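Local coordinates for putative periplasmic protein (Bacteroides eggerthii, PDB 4HBR) that is of unknown function but belongs to the PF11396 (DUF2874) family, is probably periplasmic, and combines short helices with a long antiparallel sheet, at residues A[13-18]-A[50-55]; A[22-27]-A[44-49]; A[3-8]-A[29-34]. All coordinates share one frame; numbering follows the deposited sequence.

In the fold
The three contacts lie on the same side of the chain's centre, near one end of a long antiparallel sheet. Contacts 2 and 3 nearly coincide, with centres about 3 Å apart. Contact 1 is centred about 10 Å from each. Along the chain the segments run 3-8, 13-18, 22-27, 29-34, 44-49 and 50-55. Contact 2 is therefore nested inside contact 1, while contact 3 crosses both. Contacts 1 and 3 use the two ends of helix 6-15. Contact 2 links strands 23-27 and 40-46, and strand 30-37 of contact 3 runs between them. Together they join a helix to the four antiparallel strands that follow, an order repeated by helix 67-75 and the strands after it.

Contact 1. Residues A[13-18]-A[50-55]; sequences KKMYPT and AEWVMK
The selenium of M15, a selenomethionine, sits over the indole of W52 in a Met-aromatic contact. SE is 4.1 Å from the centroid of the five-membered ring and 27° off the ring normal. The M15 chain bends at its last torsion (chi3 -97°). This puts the methyl CE above the same face but out past the CD1 rim, 3.7 Å from W52 CD1. K55 covers another part of the same indole face. Its CE lies 3.7 Å above the W52 plane, near the ring margin. M15 SE and K55 CE are thus neighbours on that face, 4.4 Å apart. The contact joins the C-terminal end of helix 6-15 to strand 52-58 of the antiparallel sheet. M15 and W52 both also touch F46 on the adjacent strand 40-46. Y16, the first residue to leave helical geometry, meets the K55 chain. Extended beyond CG, the K55 chain carries CD and CE past the phenol oxygen. Y16 OH is 3.2 Å from K55 CD and 3.3 Å from K55 CE. K55 NZ is farther from Y16 OH, at 3.7 Å, and makes no hydrogen bond to it. The Y16 ring also meets F35 on strand 30-37. Within the 13-18 segment, K13 NZ bonds to P17 O at 2.9 Å, in the carbonyl plane and on a lone pair, which ties the last helical turn to the loop after it.

Contact 2. Residues A[22-27]-A[44-49]; sequences IAWSQD and VWFTPD
D27 and W45 reach each other through different first torsions. In D27, CG points opposite the backbone N (chi1 -179°). In W45, CG lies beside the backbone N (chi1 -78°). The W45 indole N-H then meets the D27 carboxylate. W45 NE1 donates to D27 OD2 at 2.9 Å, with a nearly straight N-H...O angle of 175°. The acceptor lies in the indole plane, at the ring edge. The indole uses the anti side of OD2 and comes in tilted from the carboxylate plane. D27 OD2 also accepts from the backbone N of A136, so two donors hold this buried oxygen. A second pair, W24 and F46, makes an apolar contact. F46 CD2 lies at the edge of the W24 indole, near its plane, 4.0 Å from W24 CZ3. W24 CH2 is equally near F46 CE2, at 4.0 Å. The centroids of the six-membered ring of W24 and the F46 ring are 6.0 Å apart, with planes at an oblique angle. I22 CG2 lies 3.4 Å above one face of the W24 indole, toward its rim. W24 further packs on V8 and L12 of helix 6-15 and on A33, while V32 touches D27 and W45. Both pairs span strand 30-37 of the antiparallel meander, W24-F46 on the side covered by helix 6-15 and D27-W45 on the other, where the C-terminal region lies.

Contact 3. Residues A[3-8]-A[29-34]; sequences YAPDSV and AYYVAD
The Y31 ring carries P5 on one face, nearly centred. P5 CD is 3.5 Å from the Y31 ring centroid and 10° off the normal, a CH-pi contact. P5 CG also reaches the ring, 3.8 Å from Y31 CE2. The Y3 ring is met at its edge instead. Y31 OH lies near the Y3 plane, 3.7 Å from Y3 CE2. The two tyrosine rings are oblique to each other, with planes at 74° and centroids 6.0 Å apart. Y3 CD2 also packs against Y31 CE1 at 3.9 Å. A4 adds backbone packing, with its CA 4.1 Å from Y31 CD1. At the root of the tyrosine, V8 CG1 is 4.2 Å from Y31 CB, and the two side chains cross at about a right angle. Y31 CG stands opposite the carbonyl carbon (chi1 -68°), and from there the ring meets the P5 ring, which comes from the opposite direction. No hydrogen bond crosses between the segments, and Y31 supplies more than half of the surface buried between them. A4 also touches W24 of strand 23-27, and V8 touches F46 of strand 40-46. The A4 carbonyl is bonded by Q9 NE2 of the helix. P5 is the N-cap residue of helix 6-15. The contact is thus a proline-aromatic CH-pi pair that sets the start of the N-terminal helix against strand 30-37 of the antiparallel sheet.

Contact 1. Residues A[13-18]-A[50-55]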
ATOM      1  N   LYS A  13      -0.522  13.064  13.936  1.00 54.77           N
ATOM      2  CA  LYS A  13       0.316  13.146  15.129  1.00 54.65           C
ATOM      3  C   LYS A  13      -0.256  12.261  16.258  1.00 59.23           C
ATOM      4  O   LYS A  13       0.505  11.587  16.944  1.00 57.98           O
ATOM      5  CB  LYS A  13       0.440  14.616  15.578  1.00 58.76           C
ATOM      6  CG  LYS A  13       1.252  14.872  16.850  1.00 64.34           C
ATOM      7  CD  LYS A  13       2.731  14.546  16.707  1.00 63.41           C
ATOM      8  CE  LYS A  13       3.425  14.490  18.041  1.00 56.05           C
ATOM      9  NZ  LYS A  13       4.903  14.572  17.868  1.00 64.92           N
ATOM     10  N   LYS A  14      -1.590  12.236  16.413  1.00 57.29           N
ATOM     11  CA  LYS A  14      -2.308  11.425  17.399  1.00 56.79           C
ATOM     12  C   LYS A  14      -2.068   9.915  17.153  1.00 60.56           C
ATOM     13  O   LYS A  14      -1.842   9.160  18.111  1.00 61.22           O
ATOM     14  CB  LYS A  14      -3.812  11.756  17.326  1.00 59.25           C
ATOM     15  CG  LYS A  14      -4.588  11.524  18.611  1.00 70.32           C
ATOM     16  CD  LYS A  14      -6.083  11.884  18.489  1.00 73.61           C
ATOM     17  CE  LYS A  14      -6.415  13.363  18.648  1.00 83.98           C
ATOM     18  NZ  LYS A  14      -6.316  13.840  20.052  1.00 88.54           N
HETATM   19  N   MSE A  15      -2.107   9.483  15.879  1.00 54.93           N
HETATM   20  CA  MSE A  15      -1.879   8.101  15.426  1.00 52.84           C
HETATM   21  C   MSE A  15      -0.390   7.688  15.491  1.00 54.31           C
HETATM   22  O   MSE A  15      -0.082   6.560  15.882  1.00 52.33           O
HETATM   23  CB  MSE A  15      -2.335   7.976  13.981  1.00 54.74           C
HETATM   24  CG  MSE A  15      -3.666   7.298  13.781  1.00 63.34           C
HETATM   25 SE   MSE A  15      -4.282   7.690  11.925  0.75 72.23          SE
HETATM   26  CE  MSE A  15      -5.455   9.170  12.384  1.00 71.16           C
ATOM     27  N   TYR A  16       0.523   8.581  15.025  1.00 50.72           N
ATOM     28  CA  TYR A  16       1.962   8.321  14.965  1.00 50.13           C
ATOM     29  C   TYR A  16       2.737   9.479  15.562  1.00 54.76           C
ATOM     30  O   TYR A  16       3.275  10.310  14.824  1.00 55.83           O
ATOM     31  CB  TYR A  16       2.423   8.048  13.531  1.00 50.77           C
ATOM     32  CG  TYR A  16       1.656   6.947  12.836  1.00 51.31           C
ATOM     33  CD1 TYR A  16       0.504   7.224  12.109  1.00 52.27           C
ATOM     34  CD2 TYR A  16       2.144   5.643  12.809  1.00 51.32           C
ATOM     35  CE1 TYR A  16      -0.201   6.216  11.463  1.00 52.44           C
ATOM     36  CE2 TYR A  16       1.459   4.629  12.144  1.00 50.23           C
ATOM     37  CZ  TYR A  16       0.266   4.914  11.512  1.00 58.51           C
ATOM     38  OH  TYR A  16      -0.376   3.913  10.853  1.00 62.16           O
ATOM     39  N   PRO A  17       2.831   9.549  16.906  1.00 51.40           N
ATOM     40  CA  PRO A  17       3.571  10.666  17.536  1.00 52.58           C
ATOM     41  C   PRO A  17       5.065  10.736  17.184  1.00 57.65           C
ATOM     42  O   PRO A  17       5.651  11.817  17.238  1.00 57.40           O
ATOM     43  CB  PRO A  17       3.389  10.420  19.034  1.00 54.51           C
ATOM     44  CG  PRO A  17       2.332   9.433  19.175  1.00 57.78           C
ATOM     45  CD  PRO A  17       2.249   8.645  17.916  1.00 51.89           C
ATOM     46  N   THR A  18       5.682   9.597  16.840  1.00 56.40           N
ATOM     47  CA  THR A  18       7.114   9.538  16.532  1.00 58.77           C
ATOM     48  C   THR A  18       7.405   9.825  15.053  1.00 63.20           C
ATOM     49  O   THR A  18       8.583   9.924  14.694  1.00 65.55           O
ATOM     50  CB  THR A  18       7.747   8.180  16.952  1.00 68.98           C
ATOM     51  OG1 THR A  18       7.311   7.141  16.066  1.00 69.87           O
ATOM     52  CG2 THR A  18       7.467   7.816  18.403  1.00 66.24           C
ATOM     53  N   ALA A  50     -10.250  15.372   8.437  1.00 60.75           N
ATOM     54  CA  ALA A  50      -9.232  14.693   9.256  1.00 59.40           C
ATOM     55  C   ALA A  50      -9.614  13.250   9.676  1.00 62.37           C
ATOM     56  O   ALA A  50      -9.171  12.774  10.725  1.00 62.36           O
ATOM     57  CB  ALA A  50      -8.877  15.526  10.491  1.00 61.67           C
ATOM     58  N   GLU A  51     -10.372  12.543   8.836  1.00 56.99           N
ATOM     59  CA  GLU A  51     -10.728  11.145   9.085  1.00 54.44           C
ATOM     60  C   GLU A  51      -9.778  10.267   8.272  1.00 53.85           C
ATOM     61  O   GLU A  51      -9.698  10.444   7.054  1.00 54.68           O
ATOM     62  CB  GLU A  51     -12.202  10.853   8.707  1.00 56.07           C
ATOM     63  CG  GLU A  51     -13.243  11.765   9.339  1.00 75.03           C
ATOM     64  CD  GLU A  51     -14.461  12.127   8.495  1.00110.82           C
ATOM     65  OE1 GLU A  51     -14.391  12.072   7.244  1.00 99.45           O
ATOM     66  OE2 GLU A  51     -15.484  12.523   9.101  1.00115.18           O
ATOM     67  N   TRP A  52      -9.039   9.359   8.920  1.00 45.89           N
ATOM     68  CA  TRP A  52      -8.134   8.477   8.176  1.00 43.16           C
ATOM     69  C   TRP A  52      -8.989   7.387   7.493  1.00 45.96           C
ATOM     70  O   TRP A  52      -9.960   6.909   8.089  1.00 46.93           O
ATOM     71  CB  TRP A  52      -6.992   7.909   9.058  1.00 40.00           C
ATOM     72  CG  TRP A  52      -7.357   6.709   9.889  1.00 39.93           C
ATOM     73  CD1 TRP A  52      -7.886   6.711  11.156  1.00 43.65           C
ATOM     74  CD2 TRP A  52      -7.161   5.323   9.537  1.00 37.81           C
ATOM     75  NE1 TRP A  52      -8.038   5.415  11.613  1.00 41.58           N
ATOM     76  CE2 TRP A  52      -7.597   4.544  10.640  1.00 41.50           C
ATOM     77  CE3 TRP A  52      -6.634   4.663   8.404  1.00 37.08           C
ATOM     78  CZ2 TRP A  52      -7.539   3.145  10.632  1.00 38.26           C
ATOM     79  CZ3 TRP A  52      -6.579   3.273   8.405  1.00 36.19           C
ATOM     80  CH2 TRP A  52      -7.026   2.533   9.506  1.00 36.07           C
ATOM     81  N   VAL A  53      -8.679   7.066   6.227  1.00 40.00           N
ATOM     82  CA  VAL A  53      -9.468   6.120   5.431  1.00 38.13           C
ATOM     83  C   VAL A  53      -8.619   4.944   4.926  1.00 39.58           C
ATOM     84  O   VAL A  53      -9.171   3.929   4.509  1.00 40.27           O
ATOM     85  CB  VAL A  53     -10.210   6.825   4.256  1.00 42.65           C
ATOM     86  CG1 VAL A  53     -11.298   7.773   4.775  1.00 44.03           C
ATOM     87  CG2 VAL A  53      -9.243   7.567   3.338  1.00 42.46           C
HETATM   88  N   MSE A  54      -7.298   5.094   4.920  1.00 33.91           N
HETATM   89  CA  MSE A  54      -6.407   4.045   4.460  1.00 32.18           C
HETATM   90  C   MSE A  54      -4.996   4.247   4.990  1.00 38.28           C
HETATM   91  O   MSE A  54      -4.520   5.374   5.106  1.00 39.15           O
HETATM   92  CB  MSE A  54      -6.391   3.964   2.915  1.00 33.11           C
HETATM   93  CG  MSE A  54      -5.469   2.860   2.365  1.00 36.34           C
HETATM   94 SE   MSE A  54      -5.734   2.440   0.503  0.75 41.25          SE
HETATM   95  CE  MSE A  54      -5.293   4.063  -0.358  1.00 37.92           C
ATOM     96  N   LYS A  55      -4.329   3.131   5.277  1.00 34.96           N
ATOM     97  CA  LYS A  55      -2.928   3.047   5.686  1.00 35.34           C
ATOM     98  C   LYS A  55      -2.234   2.070   4.757  1.00 40.53           C
ATOM     99  O   LYS A  55      -2.834   1.049   4.397  1.00 36.78           O
ATOM    100  CB  LYS A  55      -2.792   2.529   7.126  1.00 35.87           C
ATOM    101  CG  LYS A  55      -3.154   3.453   8.240  1.00 51.52           C
ATOM    102  CD  LYS A  55      -3.079   2.674   9.553  1.00 49.70           C
ATOM    103  CE  LYS A  55      -3.601   3.469  10.732  1.00 59.88           C
ATOM    104  NZ  LYS A  55      -3.657   2.647  11.981  1.00 67.34           N
TER

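Contact 2. Residues A[22-27]-A[44-49]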
ATOM      1  N   ILE A  22       7.637  14.143   7.521  1.00 60.36           N
ATOM      2  CA  ILE A  22       6.399  13.826   6.832  1.00 57.15           C
ATOM      3  C   ILE A  22       6.288  14.690   5.567  1.00 64.04           C
ATOM      4  O   ILE A  22       6.478  15.908   5.614  1.00 66.44           O
ATOM      5  CB  ILE A  22       5.171  13.998   7.789  1.00 57.94           C
ATOM      6  CG1 ILE A  22       5.329  13.143   9.052  1.00 55.26           C
ATOM      7  CG2 ILE A  22       3.838  13.678   7.068  1.00 56.30           C
ATOM      8  CD1 ILE A  22       4.632  13.678  10.254  1.00 58.97           C
ATOM      9  N   ALA A  23       5.997  14.033   4.441  1.00 59.50           N
ATOM     10  CA  ALA A  23       5.753  14.666   3.153  1.00 60.13           C
ATOM     11  C   ALA A  23       4.272  14.524   2.823  1.00 61.64           C
ATOM     12  O   ALA A  23       3.756  13.398   2.787  1.00 58.88           O
ATOM     13  CB  ALA A  23       6.618  14.038   2.070  1.00 60.61           C
ATOM     14  N   TRP A  24       3.580  15.662   2.667  1.00 58.77           N
ATOM     15  CA  TRP A  24       2.160  15.705   2.371  1.00 58.20           C
ATOM     16  C   TRP A  24       1.914  15.955   0.900  1.00 62.63           C
ATOM     17  O   TRP A  24       2.603  16.770   0.277  1.00 64.21           O
ATOM     18  CB  TRP A  24       1.452  16.774   3.197  1.00 58.69           C
ATOM     19  CG  TRP A  24       1.406  16.495   4.668  1.00 59.12           C
ATOM     20  CD1 TRP A  24       2.244  16.992   5.621  1.00 63.47           C
ATOM     21  CD2 TRP A  24       0.434  15.702   5.363  1.00 57.25           C
ATOM     22  NE1 TRP A  24       1.861  16.554   6.866  1.00 61.89           N
ATOM     23  CE2 TRP A  24       0.748  15.766   6.741  1.00 61.32           C
ATOM     24  CE3 TRP A  24      -0.689  14.950   4.956  1.00 56.77           C
ATOM     25  CZ2 TRP A  24      -0.005  15.092   7.717  1.00 59.42           C
ATOM     26  CZ3 TRP A  24      -1.447  14.304   5.926  1.00 56.89           C
ATOM     27  CH2 TRP A  24      -1.097  14.368   7.287  1.00 57.93           C
ATOM     28  N   SER A  25       0.920  15.238   0.354  1.00 56.90           N
ATOM     29  CA  SER A  25       0.485  15.336  -1.038  1.00 56.57           C
ATOM     30  C   SER A  25      -1.015  15.080  -1.133  1.00 60.35           C
ATOM     31  O   SER A  25      -1.636  14.681  -0.150  1.00 58.65           O
ATOM     32  CB  SER A  25       1.256  14.357  -1.921  1.00 57.26           C
ATOM     33  OG  SER A  25       0.937  13.006  -1.632  1.00 62.65           O
ATOM     34  N   GLN A  26      -1.603  15.332  -2.301  1.00 58.22           N
ATOM     35  CA  GLN A  26      -3.020  15.090  -2.515  1.00 57.73           C
ATOM     36  C   GLN A  26      -3.212  13.932  -3.479  1.00 60.19           C
ATOM     37  O   GLN A  26      -2.433  13.759  -4.415  1.00 61.65           O
ATOM     38  CB  GLN A  26      -3.741  16.354  -3.008  1.00 61.29           C
ATOM     39  CG  GLN A  26      -4.132  17.291  -1.868  1.00 76.40           C
ATOM     40  CD  GLN A  26      -5.190  18.276  -2.277  1.00 97.71           C
ATOM     41  OE1 GLN A  26      -6.326  17.907  -2.604  1.00 93.49           O
ATOM     42  NE2 GLN A  26      -4.844  19.560  -2.224  1.00 86.29           N
ATOM     43  N   ASP A  27      -4.224  13.116  -3.224  1.00 53.42           N
ATOM     44  CA  ASP A  27      -4.597  11.979  -4.067  1.00 50.84           C
ATOM     45  C   ASP A  27      -6.107  12.010  -4.145  1.00 55.03           C
ATOM     46  O   ASP A  27      -6.778  11.614  -3.190  1.00 54.47           O
ATOM     47  CB  ASP A  27      -4.043  10.640  -3.507  1.00 49.57           C
ATOM     48  CG  ASP A  27      -4.360   9.383  -4.315  1.00 53.04           C
ATOM     49  OD1 ASP A  27      -4.778   9.513  -5.493  1.00 55.87           O
ATOM     50  OD2 ASP A  27      -4.169   8.279  -3.784  1.00 53.31           O
ATOM     51  N   VAL A  44      -0.545   7.354   4.783  1.00 40.54           N
ATOM     52  CA  VAL A  44      -1.852   7.425   5.458  1.00 39.15           C
ATOM     53  C   VAL A  44      -2.712   8.437   4.706  1.00 43.43           C
ATOM     54  O   VAL A  44      -2.275   9.567   4.510  1.00 43.17           O
ATOM     55  CB  VAL A  44      -1.755   7.753   6.995  1.00 41.86           C
ATOM     56  CG1 VAL A  44      -3.119   7.618   7.684  1.00 41.56           C
ATOM     57  CG2 VAL A  44      -0.747   6.854   7.686  1.00 40.33           C
ATOM     58  N   TRP A  45      -3.922   8.018   4.272  1.00 41.26           N
ATOM     59  CA  TRP A  45      -4.901   8.846   3.537  1.00 40.81           C
ATOM     60  C   TRP A  45      -5.900   9.437   4.508  1.00 44.73           C
ATOM     61  O   TRP A  45      -6.399   8.737   5.387  1.00 43.38           O
ATOM     62  CB  TRP A  45      -5.652   8.022   2.472  1.00 38.00           C
ATOM     63  CG  TRP A  45      -4.894   7.760   1.205  1.00 38.23           C
ATOM     64  CD1 TRP A  45      -5.151   8.291  -0.027  1.00 41.56           C
ATOM     65  CD2 TRP A  45      -3.756   6.898   1.043  1.00 36.90           C
ATOM     66  NE1 TRP A  45      -4.269   7.786  -0.955  1.00 39.94           N
ATOM     67  CE2 TRP A  45      -3.390   6.943  -0.324  1.00 40.41           C
ATOM     68  CE3 TRP A  45      -3.055   6.033   1.906  1.00 37.34           C
ATOM     69  CZ2 TRP A  45      -2.316   6.202  -0.837  1.00 39.10           C
ATOM     70  CZ3 TRP A  45      -2.029   5.261   1.386  1.00 37.74           C
ATOM     71  CH2 TRP A  45      -1.649   5.370   0.036  1.00 38.34           C
ATOM     72  N   PHE A  46      -6.224  10.706   4.318  1.00 43.14           N
ATOM     73  CA  PHE A  46      -7.174  11.450   5.142  1.00 44.24           C
ATOM     74  C   PHE A  46      -8.192  12.187   4.307  1.00 50.74           C
ATOM     75  O   PHE A  46      -7.840  12.747   3.266  1.00 52.14           O
ATOM     76  CB  PHE A  46      -6.425  12.498   6.006  1.00 47.13           C
ATOM     77  CG  PHE A  46      -5.569  11.943   7.113  1.00 47.78           C
ATOM     78  CD1 PHE A  46      -6.100  11.723   8.378  1.00 50.39           C
ATOM     79  CD2 PHE A  46      -4.218  11.663   6.901  1.00 48.96           C
ATOM     80  CE1 PHE A  46      -5.305  11.197   9.402  1.00 50.43           C
ATOM     81  CE2 PHE A  46      -3.416  11.154   7.935  1.00 50.58           C
ATOM     82  CZ  PHE A  46      -3.972  10.903   9.170  1.00 48.43           C
ATOM     83  N   THR A  47      -9.437  12.271   4.800  1.00 48.33           N
ATOM     84  CA  THR A  47     -10.461  13.132   4.202  1.00 49.27           C
ATOM     85  C   THR A  47     -10.131  14.570   4.648  1.00 56.75           C
ATOM     86  O   THR A  47      -9.449  14.726   5.675  1.00 54.81           O
ATOM     87  CB  THR A  47     -11.885  12.731   4.629  1.00 56.21           C
ATOM     88  OG1 THR A  47     -12.049  12.940   6.028  1.00 58.08           O
ATOM     89  CG2 THR A  47     -12.263  11.319   4.228  1.00 54.84           C
ATOM     90  N   PRO A  48     -10.642  15.637   3.982  1.00 57.73           N
ATOM     91  CA  PRO A  48     -10.358  17.001   4.469  1.00 60.33           C
ATOM     92  C   PRO A  48     -10.873  17.258   5.904  1.00 68.25           C
ATOM     93  O   PRO A  48     -10.385  18.188   6.563  1.00 70.39           O
ATOM     94  CB  PRO A  48     -11.072  17.888   3.443  1.00 63.26           C
ATOM     95  CG  PRO A  48     -11.134  17.048   2.206  1.00 65.07           C
ATOM     96  CD  PRO A  48     -11.433  15.680   2.734  1.00 58.68           C
ATOM     97  N   ASP A  49     -11.799  16.396   6.410  1.00 64.26           N
ATOM     98  CA  ASP A  49     -12.367  16.472   7.762  1.00 65.28           C
ATOM     99  C   ASP A  49     -11.517  15.700   8.797  1.00 67.45           C
ATOM    100  O   ASP A  49     -11.994  15.442   9.908  1.00 68.78           O
ATOM    101  CB  ASP A  49     -13.820  15.964   7.769  1.00 68.02           C
ATOM    102  CG  ASP A  49     -14.783  16.873   7.014  1.00 93.16           C
ATOM    103  OD1 ASP A  49     -14.908  18.068   7.394  1.00 97.65           O
ATOM    104  OD2 ASP A  49     -15.422  16.394   6.055  1.00103.57           O
TER

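Contact 3. Residues A[3-8]-A[29-34]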
ATOM      1  N   TYR A   3       1.370  20.558   1.555  1.00 69.66           N
ATOM      2  CA  TYR A   3       0.233  21.121   2.271  1.00 69.27           C
ATOM      3  C   TYR A   3      -0.740  20.052   2.766  1.00 70.96           C
ATOM      4  O   TYR A   3      -1.062  19.088   2.059  1.00 68.75           O
ATOM      5  CB  TYR A   3      -0.536  22.168   1.428  1.00 71.29           C
ATOM      6  CG  TYR A   3      -1.806  22.646   2.109  1.00 72.70           C
ATOM      7  CD1 TYR A   3      -1.754  23.531   3.187  1.00 76.57           C
ATOM      8  CD2 TYR A   3      -3.049  22.124   1.753  1.00 72.07           C
ATOM      9  CE1 TYR A   3      -2.911  23.917   3.864  1.00 77.91           C
ATOM     10  CE2 TYR A   3      -4.211  22.491   2.431  1.00 73.92           C
ATOM     11  CZ  TYR A   3      -4.140  23.398   3.480  1.00 83.65           C
ATOM     12  OH  TYR A   3      -5.282  23.788   4.145  1.00 84.85           O
ATOM     13  N   ALA A   4      -1.258  20.309   3.971  1.00 67.18           N
ATOM     14  CA  ALA A   4      -2.294  19.573   4.666  1.00 64.82           C
ATOM     15  C   ALA A   4      -2.933  20.489   5.703  1.00 70.56           C
ATOM     16  O   ALA A   4      -2.200  21.215   6.384  1.00 70.93           O
ATOM     17  CB  ALA A   4      -1.721  18.341   5.333  1.00 63.00           C
ATOM     18  N   PRO A   5      -4.280  20.483   5.861  1.00 67.56           N
ATOM     19  CA  PRO A   5      -4.891  21.328   6.910  1.00 69.80           C
ATOM     20  C   PRO A   5      -4.380  20.946   8.302  1.00 75.66           C
ATOM     21  O   PRO A   5      -3.988  19.798   8.518  1.00 72.92           O
ATOM     22  CB  PRO A   5      -6.390  21.048   6.774  1.00 70.69           C
ATOM     23  CG  PRO A   5      -6.561  20.364   5.448  1.00 72.85           C
ATOM     24  CD  PRO A   5      -5.289  19.659   5.164  1.00 66.35           C
ATOM     25  N   ASP A   6      -4.376  21.908   9.240  1.00 76.79           N
ATOM     26  CA  ASP A   6      -3.899  21.713  10.614  1.00 76.87           C
ATOM     27  C   ASP A   6      -4.578  20.526  11.296  1.00 76.05           C
ATOM     28  O   ASP A   6      -3.892  19.720  11.942  1.00 75.62           O
ATOM     29  CB  ASP A   6      -4.099  22.990  11.457  1.00 83.40           C
ATOM     30  CG  ASP A   6      -3.100  24.106  11.186  1.00103.09           C
ATOM     31  OD1 ASP A   6      -1.924  23.794  10.876  1.00104.03           O
ATOM     32  OD2 ASP A   6      -3.476  25.294  11.343  1.00113.86           O
ATOM     33  N   SER A   7      -5.908  20.385  11.109  1.00 68.62           N
ATOM     34  CA  SER A   7      -6.706  19.298  11.690  1.00 64.72           C
ATOM     35  C   SER A   7      -6.204  17.918  11.249  1.00 62.74           C
ATOM     36  O   SER A   7      -6.203  16.990  12.053  1.00 60.57           O
ATOM     37  CB  SER A   7      -8.179  19.457  11.327  1.00 67.78           C
ATOM     38  OG  SER A   7      -8.432  19.244   9.947  1.00 74.85           O
ATOM     39  N   VAL A   8      -5.783  17.800   9.976  1.00 57.87           N
ATOM     40  CA  VAL A   8      -5.293  16.571   9.356  1.00 54.64           C
ATOM     41  C   VAL A   8      -3.904  16.249   9.941  1.00 60.56           C
ATOM     42  O   VAL A   8      -3.635  15.098  10.302  1.00 58.45           O
ATOM     43  CB  VAL A   8      -5.300  16.699   7.802  1.00 56.74           C
ATOM     44  CG1 VAL A   8      -4.533  15.569   7.135  1.00 53.69           C
ATOM     45  CG2 VAL A   8      -6.724  16.759   7.260  1.00 56.44           C
ATOM     46  N   ALA A  29      -9.612  13.399  -3.608  1.00 54.47           N
ATOM     47  CA  ALA A  29     -10.028  14.332  -2.539  1.00 56.35           C
ATOM     48  C   ALA A  29      -9.337  14.013  -1.186  1.00 57.43           C
ATOM     49  O   ALA A  29      -9.720  14.546  -0.141  1.00 57.76           O
ATOM     50  CB  ALA A  29     -11.534  14.321  -2.375  1.00 58.06           C
ATOM     51  N   TYR A  30      -8.293  13.185  -1.216  1.00 50.85           N
ATOM     52  CA  TYR A  30      -7.582  12.836   0.014  1.00 49.82           C
ATOM     53  C   TYR A  30      -6.235  13.522   0.161  1.00 53.08           C
ATOM     54  O   TYR A  30      -5.564  13.784  -0.833  1.00 52.76           O
ATOM     55  CB  TYR A  30      -7.374  11.309   0.101  1.00 47.89           C
ATOM     56  CG  TYR A  30      -8.669  10.537  -0.044  1.00 47.99           C
ATOM     57  CD1 TYR A  30      -9.553  10.417   1.023  1.00 49.68           C
ATOM     58  CD2 TYR A  30      -9.045   9.983  -1.270  1.00 47.36           C
ATOM     59  CE1 TYR A  30     -10.773   9.759   0.879  1.00 49.12           C
ATOM     60  CE2 TYR A  30     -10.257   9.301  -1.418  1.00 47.40           C
ATOM     61  CZ  TYR A  30     -11.110   9.179  -0.336  1.00 54.55           C
ATOM     62  OH  TYR A  30     -12.288   8.484  -0.451  1.00 55.53           O
ATOM     63  N   TYR A  31      -5.837  13.767   1.423  1.00 50.27           N
ATOM     64  CA  TYR A  31      -4.503  14.238   1.832  1.00 50.78           C
ATOM     65  C   TYR A  31      -3.711  13.000   2.214  1.00 50.78           C
ATOM     66  O   TYR A  31      -4.243  12.154   2.922  1.00 49.09           O
ATOM     67  CB  TYR A  31      -4.560  15.258   2.988  1.00 53.01           C
ATOM     68  CG  TYR A  31      -5.192  16.571   2.584  1.00 57.67           C
ATOM     69  CD1 TYR A  31      -4.461  17.536   1.894  1.00 61.72           C
ATOM     70  CD2 TYR A  31      -6.524  16.844   2.874  1.00 59.23           C
ATOM     71  CE1 TYR A  31      -5.041  18.746   1.509  1.00 65.99           C
ATOM     72  CE2 TYR A  31      -7.116  18.047   2.491  1.00 62.91           C
ATOM     73  CZ  TYR A  31      -6.369  19.000   1.813  1.00 73.79           C
ATOM     74  OH  TYR A  31      -6.941  20.196   1.445  1.00 76.85           O
ATOM     75  N   VAL A  32      -2.479  12.855   1.701  1.00 46.09           N
ATOM     76  CA  VAL A  32      -1.656  11.676   1.972  1.00 43.88           C
ATOM     77  C   VAL A  32      -0.369  12.057   2.701  1.00 50.95           C
ATOM     78  O   VAL A  32       0.414  12.883   2.219  1.00 52.77           O
ATOM     79  CB  VAL A  32      -1.332  10.853   0.702  1.00 46.20           C
ATOM     80  CG1 VAL A  32      -0.708   9.506   1.061  1.00 43.74           C
ATOM     81  CG2 VAL A  32      -2.565  10.667  -0.175  1.00 45.25           C
ATOM     82  N   ALA A  33      -0.158  11.426   3.871  1.00 47.21           N
ATOM     83  CA  ALA A  33       1.044  11.579   4.666  1.00 47.72           C
ATOM     84  C   ALA A  33       1.984  10.457   4.303  1.00 51.64           C
ATOM     85  O   ALA A  33       1.578   9.305   4.302  1.00 50.14           O
ATOM     86  CB  ALA A  33       0.714  11.547   6.143  1.00 48.43           C
ATOM     87  N   ASP A  34       3.221  10.791   3.962  1.00 51.57           N
ATOM     88  CA  ASP A  34       4.276   9.854   3.574  1.00 52.25           C
ATOM     89  C   ASP A  34       5.458  10.028   4.543  1.00 54.39           C
ATOM     90  O   ASP A  34       5.969  11.138   4.687  1.00 54.55           O
ATOM     91  CB  ASP A  34       4.668  10.128   2.105  1.00 57.28           C
ATOM     92  CG  ASP A  34       5.774   9.251   1.563  1.00 86.89           C
ATOM     93  OD1 ASP A  34       6.964   9.614   1.737  1.00 92.97           O
ATOM     94  OD2 ASP A  34       5.456   8.243   0.903  1.00 97.62           O
TER